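Local coordinates for uncharacterized protein (Legionella longbeachae NSW150, PDB 4JZA), which probably removes phosphate from phosphoinositide lipids, most likely the 3-phosphate of phosphatidylinositol 3-phosphate, as a bacterial enzyme acting in pathogen-host interaction, at residues 103-112 against 670-681. Residues are numbered along the deposited sequence; the frame is centred on the assembly and turned at random.
Sequences ERFTAKLIEL and YLLPEKKLLCRL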
ATOM      1  N   GLU A 103      -6.604 -15.727   4.115  1.00 40.88           N
ATOM      2  CA  GLU A 103      -7.782 -14.989   3.595  1.00 39.45           C
ATOM      3  C   GLU A 103      -8.810 -14.830   4.731  1.00 39.42           C
ATOM      4  O   GLU A 103      -9.415 -13.767   4.907  1.00 34.80           O
ATOM      5  CB  GLU A 103      -8.405 -15.690   2.406  1.00 41.69           C
ATOM      6  CG  GLU A 103      -7.645 -15.625   1.077  1.00 45.59           C
ATOM      7  CD  GLU A 103      -8.144 -16.624  -0.015  1.00 47.27           C
ATOM      8  OE1 GLU A 103      -9.277 -17.095   0.078  1.00 49.76           O
ATOM      9  OE2 GLU A 103      -7.437 -16.946  -0.998  1.00 49.94           O
ATOM     10  N   ARG A 104      -8.957 -15.878   5.543  1.00 40.03           N
ATOM     11  CA  ARG A 104      -9.932 -15.863   6.610  1.00 43.20           C
ATOM     12  C   ARG A 104      -9.587 -14.848   7.680  1.00 41.79           C
ATOM     13  O   ARG A 104     -10.456 -14.156   8.152  1.00 42.13           O
ATOM     14  CB  ARG A 104     -10.008 -17.226   7.293  1.00 53.30           C
ATOM     15  CG  ARG A 104     -10.872 -18.276   6.597  1.00 64.09           C
ATOM     16  CD  ARG A 104     -11.113 -19.496   7.498  1.00 71.39           C
ATOM     17  NE  ARG A 104     -11.902 -20.528   6.797  1.00 77.50           N
ATOM     18  CZ  ARG A 104     -11.434 -21.696   6.349  1.00 76.37           C
ATOM     19  NH1 ARG A 104     -10.155 -22.031   6.522  1.00 79.00           N
ATOM     20  NH2 ARG A 104     -12.259 -22.540   5.733  1.00 70.43           N
ATOM     21  N   PHE A 105      -8.324 -14.817   8.088  1.00 39.59           N
ATOM     22  CA  PHE A 105      -7.849 -13.922   9.139  1.00 40.60           C
ATOM     23  C   PHE A 105      -7.958 -12.471   8.677  1.00 39.91           C
ATOM     24  O   PHE A 105      -8.395 -11.580   9.426  1.00 38.06           O
ATOM     25  CB  PHE A 105      -6.412 -14.291   9.551  1.00 39.24           C
ATOM     26  CG  PHE A 105      -5.732 -13.246  10.381  1.00 40.79           C
ATOM     27  CD1 PHE A 105      -5.862 -13.245  11.754  1.00 42.46           C
ATOM     28  CD2 PHE A 105      -4.960 -12.242   9.777  1.00 41.36           C
ATOM     29  CE1 PHE A 105      -5.245 -12.264  12.514  1.00 42.29           C
ATOM     30  CE2 PHE A 105      -4.354 -11.245  10.522  1.00 40.31           C
ATOM     31  CZ  PHE A 105      -4.509 -11.250  11.895  1.00 42.36           C
ATOM     32  N   THR A 106      -7.620 -12.246   7.424  1.00 38.13           N
ATOM     33  CA  THR A 106      -7.627 -10.897   6.920  1.00 39.17           C
ATOM     34  C   THR A 106      -9.089 -10.369   6.871  1.00 38.92           C
ATOM     35  O   THR A 106      -9.392  -9.262   7.316  1.00 36.17           O
ATOM     36  CB  THR A 106      -6.891 -10.848   5.539  1.00 40.18           C
ATOM     37  OG1 THR A 106      -5.578 -11.450   5.640  1.00 36.73           O
ATOM     38  CG2 THR A 106      -6.735  -9.424   5.084  1.00 40.04           C
ATOM     39  N   ALA A 107      -9.997 -11.182   6.338  1.00 40.54           N
ATOM     40  CA  ALA A 107     -11.431 -10.808   6.260  1.00 39.57           C
ATOM     41  C   ALA A 107     -12.007 -10.474   7.620  1.00 39.90           C
ATOM     42  O   ALA A 107     -12.802  -9.570   7.724  1.00 37.66           O
ATOM     43  CB  ALA A 107     -12.242 -11.926   5.652  1.00 37.41           C
ATOM     44  N   LYS A 108     -11.600 -11.214   8.660  1.00 40.85           N
ATOM     45  CA  LYS A 108     -11.984 -10.871  10.002  1.00 42.54           C
ATOM     46  C   LYS A 108     -11.568  -9.478  10.385  1.00 41.30           C
ATOM     47  O   LYS A 108     -12.352  -8.797  10.978  1.00 47.04           O
ATOM     48  CB  LYS A 108     -11.439 -11.849  11.008  1.00 45.77           C
ATOM     49  CG  LYS A 108     -12.265 -13.122  11.069  1.00 51.29           C
ATOM     50  CD  LYS A 108     -11.733 -13.969  12.209  1.00 61.27           C
ATOM     51  CE  LYS A 108     -12.347 -15.354  12.251  1.00 66.55           C
ATOM     52  NZ  LYS A 108     -11.379 -16.333  12.836  1.00 68.80           N
ATOM     53  N   LEU A 109     -10.359  -9.050  10.052  1.00 41.87           N
ATOM     54  CA  LEU A 109      -9.908  -7.708  10.420  1.00 41.27           C
ATOM     55  C   LEU A 109     -10.631  -6.648   9.652  1.00 40.33           C
ATOM     56  O   LEU A 109     -10.989  -5.612  10.215  1.00 37.27           O
ATOM     57  CB  LEU A 109      -8.423  -7.499  10.179  1.00 40.76           C
ATOM     58  CG  LEU A 109      -7.440  -8.426  10.897  1.00 45.08           C
ATOM     59  CD1 LEU A 109      -6.057  -7.849  10.730  1.00 48.51           C
ATOM     60  CD2 LEU A 109      -7.680  -8.624  12.362  1.00 47.52           C
ATOM     61  N   ILE A 110     -10.805  -6.886   8.359  1.00 41.50           N
ATOM     62  CA  ILE A 110     -11.427  -5.903   7.472  1.00 42.76           C
ATOM     63  C   ILE A 110     -12.844  -5.614   7.962  1.00 43.52           C
ATOM     64  O   ILE A 110     -13.322  -4.482   7.940  1.00 40.05           O
ATOM     65  CB  ILE A 110     -11.407  -6.471   6.035  1.00 45.40           C
ATOM     66  CG1 ILE A 110     -10.007  -6.391   5.506  1.00 45.60           C
ATOM     67  CG2 ILE A 110     -12.307  -5.731   5.055  1.00 47.59           C
ATOM     68  CD1 ILE A 110      -9.776  -7.498   4.515  1.00 48.45           C
ATOM     69  N   GLU A 111     -13.509  -6.667   8.416  1.00 44.85           N
ATOM     70  CA  GLU A 111     -14.905  -6.579   8.752  1.00 49.53           C
ATOM     71  C   GLU A 111     -15.019  -5.818  10.101  1.00 48.65           C
ATOM     72  O   GLU A 111     -15.848  -4.920  10.264  1.00 45.61           O
ATOM     73  CB  GLU A 111     -15.524  -7.998   8.675  1.00 55.64           C
ATOM     74  CG  GLU A 111     -16.297  -8.502   9.863  1.00 67.42           C
ATOM     75  CD  GLU A 111     -16.851  -9.939   9.717  1.00 75.79           C
ATOM     76  OE1 GLU A 111     -16.063 -10.939   9.897  1.00 61.77           O
ATOM     77  OE2 GLU A 111     -18.116 -10.036   9.508  1.00 75.59           O
ATOM     78  N   LEU A 112     -14.150  -6.166  11.044  1.00 44.90           N
ATOM     79  CA  LEU A 112     -14.041  -5.452  12.301  1.00 42.15           C
ATOM     80  C   LEU A 112     -13.748  -3.969  12.092  1.00 41.03           C
ATOM     81  O   LEU A 112     -14.302  -3.121  12.769  1.00 39.36           O
ATOM     82  CB  LEU A 112     -12.953  -6.084  13.142  1.00 42.53           C
ATOM     83  CG  LEU A 112     -12.728  -5.392  14.447  1.00 44.92           C
ATOM     84  CD1 LEU A 112     -14.056  -5.417  15.172  1.00 51.37           C
ATOM     85  CD2 LEU A 112     -11.719  -6.110  15.268  1.00 43.84           C
ATOM     86  N   TYR A 670     -16.648 -14.466   2.927  1.00 67.13           N
ATOM     87  CA  TYR A 670     -16.053 -14.593   4.290  1.00 71.72           C
ATOM     88  C   TYR A 670     -16.768 -13.790   5.383  1.00 69.50           C
ATOM     89  O   TYR A 670     -16.792 -14.197   6.537  1.00 60.85           O
ATOM     90  CB  TYR A 670     -14.549 -14.190   4.338  1.00 65.62           C
ATOM     91  CG  TYR A 670     -13.594 -15.208   3.743  1.00 61.67           C
ATOM     92  CD1 TYR A 670     -13.384 -16.447   4.370  1.00 59.85           C
ATOM     93  CD2 TYR A 670     -12.895 -14.931   2.565  1.00 56.48           C
ATOM     94  CE1 TYR A 670     -12.535 -17.391   3.813  1.00 58.17           C
ATOM     95  CE2 TYR A 670     -12.033 -15.851   2.022  1.00 54.37           C
ATOM     96  CZ  TYR A 670     -11.858 -17.080   2.640  1.00 57.30           C
ATOM     97  OH  TYR A 670     -11.014 -18.017   2.099  1.00 58.30           O
ATOM     98  N   LEU A 671     -17.294 -12.628   5.037  1.00 75.39           N
ATOM     99  CA  LEU A 671     -17.900 -11.731   6.040  1.00 81.15           C
ATOM    100  C   LEU A 671     -19.044 -12.413   6.830  1.00 77.28           C
ATOM    101  O   LEU A 671     -19.785 -13.243   6.292  1.00 74.91           O
ATOM    102  CB  LEU A 671     -18.380 -10.454   5.349  1.00 84.66           C
ATOM    103  CG  LEU A 671     -17.280  -9.761   4.505  1.00 86.76           C
ATOM    104  CD1 LEU A 671     -17.861  -8.620   3.677  1.00 87.24           C
ATOM    105  CD2 LEU A 671     -16.166  -9.260   5.407  1.00 82.06           C
ATOM    106  N   LEU A 672     -19.128 -12.116   8.126  1.00 71.14           N
ATOM    107  CA  LEU A 672     -20.206 -12.628   8.965  1.00 67.04           C
ATOM    108  C   LEU A 672     -21.485 -11.856   8.616  1.00 63.17           C
ATOM    109  O   LEU A 672     -21.399 -10.686   8.222  1.00 66.83           O
ATOM    110  CB  LEU A 672     -19.870 -12.463  10.463  1.00 69.71           C
ATOM    111  CG  LEU A 672     -18.801 -13.402  11.040  1.00 72.08           C
ATOM    112  CD1 LEU A 672     -17.995 -12.714  12.134  1.00 76.79           C
ATOM    113  CD2 LEU A 672     -19.370 -14.710  11.564  1.00 71.60           C
ATOM    114  N   PRO A 673     -22.670 -12.496   8.760  1.00 64.66           N
ATOM    115  CA  PRO A 673     -24.021 -11.900   8.503  1.00 67.82           C
ATOM    116  C   PRO A 673     -24.394 -10.540   9.198  1.00 70.66           C
ATOM    117  O   PRO A 673     -23.620 -10.037  10.021  1.00 76.47           O
ATOM    118  CB  PRO A 673     -24.982 -13.021   8.982  1.00 71.16           C
ATOM    119  CG  PRO A 673     -24.193 -14.294   8.963  1.00 67.23           C
ATOM    120  CD  PRO A 673     -22.776 -13.895   9.256  1.00 66.71           C
ATOM    121  N   GLU A 674     -25.613 -10.034   8.951  1.00 78.06           N
ATOM    122  CA  GLU A 674     -25.999  -8.604   9.214  1.00 83.20           C
ATOM    123  C   GLU A 674     -25.432  -7.974  10.498  1.00 79.54           C
ATOM    124  O   GLU A 674     -24.665  -7.009  10.401  1.00 83.55           O
ATOM    125  CB  GLU A 674     -27.534  -8.343   9.144  1.00 82.84           C
ATOM    126  CG  GLU A 674     -28.231  -9.014   7.961  1.00 92.22           C
ATOM    127  CD  GLU A 674     -29.524  -8.337   7.502  1.00 97.74           C
ATOM    128  OE1 GLU A 674     -29.542  -7.137   7.193  1.00 93.53           O
ATOM    129  OE2 GLU A 674     -30.551  -9.022   7.393  1.00105.55           O
ATOM    130  N   LYS A 675     -25.765  -8.499  11.679  1.00 61.33           N
ATOM    131  CA  LYS A 675     -25.229  -7.900  12.882  1.00 54.78           C
ATOM    132  C   LYS A 675     -24.419  -8.856  13.728  1.00 49.18           C
ATOM    133  O   LYS A 675     -24.143  -8.595  14.875  1.00 48.62           O
ATOM    134  CB  LYS A 675     -26.382  -7.384  13.683  1.00 61.32           C
ATOM    135  CG  LYS A 675     -27.072  -6.201  13.045  1.00 68.47           C
ATOM    136  CD  LYS A 675     -26.382  -4.882  13.355  1.00 72.55           C
ATOM    137  CE  LYS A 675     -27.410  -3.742  13.284  1.00 85.92           C
ATOM    138  NZ  LYS A 675     -26.847  -2.375  13.522  1.00 88.05           N
ATOM    139  N   LYS A 676     -24.023  -9.971  13.165  1.00 49.44           N
ATOM    140  CA  LYS A 676     -23.548 -11.064  13.977  1.00 50.50           C
ATOM    141  C   LYS A 676     -22.282 -10.733  14.749  1.00 45.88           C
ATOM    142  O   LYS A 676     -22.080 -11.247  15.849  1.00 48.80           O
ATOM    143  CB  LYS A 676     -23.337 -12.288  13.094  1.00 56.93           C
ATOM    144  CG  LYS A 676     -22.640 -13.467  13.785  1.00 69.28           C
ATOM    145  CD  LYS A 676     -23.075 -14.821  13.218  1.00 77.47           C
ATOM    146  CE  LYS A 676     -22.645 -15.975  14.114  1.00 82.42           C
ATOM    147  NZ  LYS A 676     -22.987 -17.252  13.433  1.00 84.72           N
ATOM    148  N   LEU A 677     -21.428  -9.911  14.159  1.00 40.59           N
ATOM    149  CA  LEU A 677     -20.111  -9.606  14.707  1.00 42.68           C
ATOM    150  C   LEU A 677     -20.234  -8.654  15.894  1.00 43.57           C
ATOM    151  O   LEU A 677     -19.608  -8.865  16.952  1.00 46.69           O
ATOM    152  CB  LEU A 677     -19.178  -9.003  13.608  1.00 41.27           C
ATOM    153  CG  LEU A 677     -17.795  -8.480  14.060  1.00 42.51           C
ATOM    154  CD1 LEU A 677     -16.841  -9.580  14.556  1.00 41.39           C
ATOM    155  CD2 LEU A 677     -17.143  -7.653  12.976  1.00 39.83           C
ATOM    156  N   LEU A 678     -21.031  -7.605  15.695  1.00 42.45           N
ATOM    157  CA  LEU A 678     -21.373  -6.634  16.733  1.00 40.04           C
ATOM    158  C   LEU A 678     -21.940  -7.315  17.968  1.00 39.69           C
ATOM    159  O   LEU A 678     -21.564  -6.967  19.061  1.00 40.69           O
ATOM    160  CB  LEU A 678     -22.388  -5.634  16.201  1.00 38.65           C
ATOM    161  CG  LEU A 678     -22.870  -4.591  17.216  1.00 40.99           C
ATOM    162  CD1 LEU A 678     -21.792  -3.661  17.666  1.00 40.05           C
ATOM    163  CD2 LEU A 678     -23.996  -3.755  16.677  1.00 42.33           C
ATOM    164  N   CYS A 679     -22.841  -8.273  17.773  1.00 39.71           N
ATOM    165  CA  CYS A 679     -23.394  -9.043  18.853  1.00 40.47           C
ATOM    166  C   CYS A 679     -22.334  -9.931  19.510  1.00 40.54           C
ATOM    167  O   CYS A 679     -22.304 -10.054  20.717  1.00 38.47           O
ATOM    168  CB  CYS A 679     -24.539  -9.931  18.379  1.00 41.47           C
ATOM    169  SG  CYS A 679     -25.998  -9.059  17.725  0.97 43.22           S
ATOM    170  N   ARG A 680     -21.502 -10.583  18.719  1.00 44.47           N
ATOM    171  CA  ARG A 680     -20.460 -11.470  19.248  1.00 45.12           C
ATOM    172  C   ARG A 680     -19.538 -10.705  20.188  1.00 43.36           C
ATOM    173  O   ARG A 680     -19.220 -11.202  21.279  1.00 39.66           O
ATOM    174  CB  ARG A 680     -19.644 -12.066  18.123  1.00 47.64           C
ATOM    175  CG  ARG A 680     -18.329 -12.668  18.586  1.00 51.17           C
ATOM    176  CD  ARG A 680     -17.710 -13.537  17.533  1.00 50.25           C
ATOM    177  NE  ARG A 680     -18.482 -14.767  17.425  1.00 55.37           N
ATOM    178  CZ  ARG A 680     -18.723 -15.392  16.279  1.00 60.05           C
ATOM    179  NH1 ARG A 680     -18.302 -14.881  15.118  1.00 58.33           N
ATOM    180  NH2 ARG A 680     -19.440 -16.502  16.290  1.00 61.87           N
ATOM    181  N   LEU A 681     -19.164  -9.498  19.759  1.00 39.48           N
ATOM    182  CA  LEU A 681     -18.245  -8.655  20.483  1.00 39.60           C
ATOM    183  C   LEU A 681     -18.907  -7.952  21.646  1.00 40.79           C
ATOM    184  O   LEU A 681     -18.257  -7.698  22.662  1.00 39.79           O
ATOM    185  CB  LEU A 681     -17.643  -7.591  19.540  1.00 41.53           C
ATOM    186  CG  LEU A 681     -16.654  -8.053  18.450  1.00 41.24           C
ATOM    187  CD1 LEU A 681     -16.067  -6.881  17.659  1.00 41.77           C
ATOM    188  CD2 LEU A 681     -15.538  -8.892  19.055  1.00 40.48           C
TER
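Y670 lies against the helix of 103-112 with one ring face over the backbone of E103 and R104, and its hydroxyl gives a hydrogen bond of 2.8 Å from OH to E103 OE1. That oxygen, in the ring plane at its edge, is met on its anti side, with carboxylate and ring planes 75° apart. R104 contributes its aliphatic stem, CG standing 3.4 Å from Y670 CE1, while its guanidinium turns to a salt bridge with E101. A turn further on, A107 CB meets Y670 CB at 3.5 Å.

The second polar link comes from E111, whose chain, extended beyond CG, carries the carboxylate to the incoming loop. E111 OE2 accepts the N-H of L672, 2.7 Å from L672 N, on its syn side, 29° out of the carboxylate plane. L671 CD2 packs on E111 CB, and the E111 and L677 side chains approach from opposite directions, L677 CD2 meeting E111 CG. Beyond them, L112 CD1 touches L681 CD1 at 3.5 Å, where the two helix segments run nearly perpendicular (87°).

H99 holds the other oxygen of E103, helping to fix that carboxylate for the tyrosine. Helix 74-87 backs L112. The contact thus joins helix 95-116 to the start of helix 676-702, far apart in the chain. Its chemistry is carboxylates, probably charged, bound to neutral donors, a phenol and a peptide N-H, beside apolar packing.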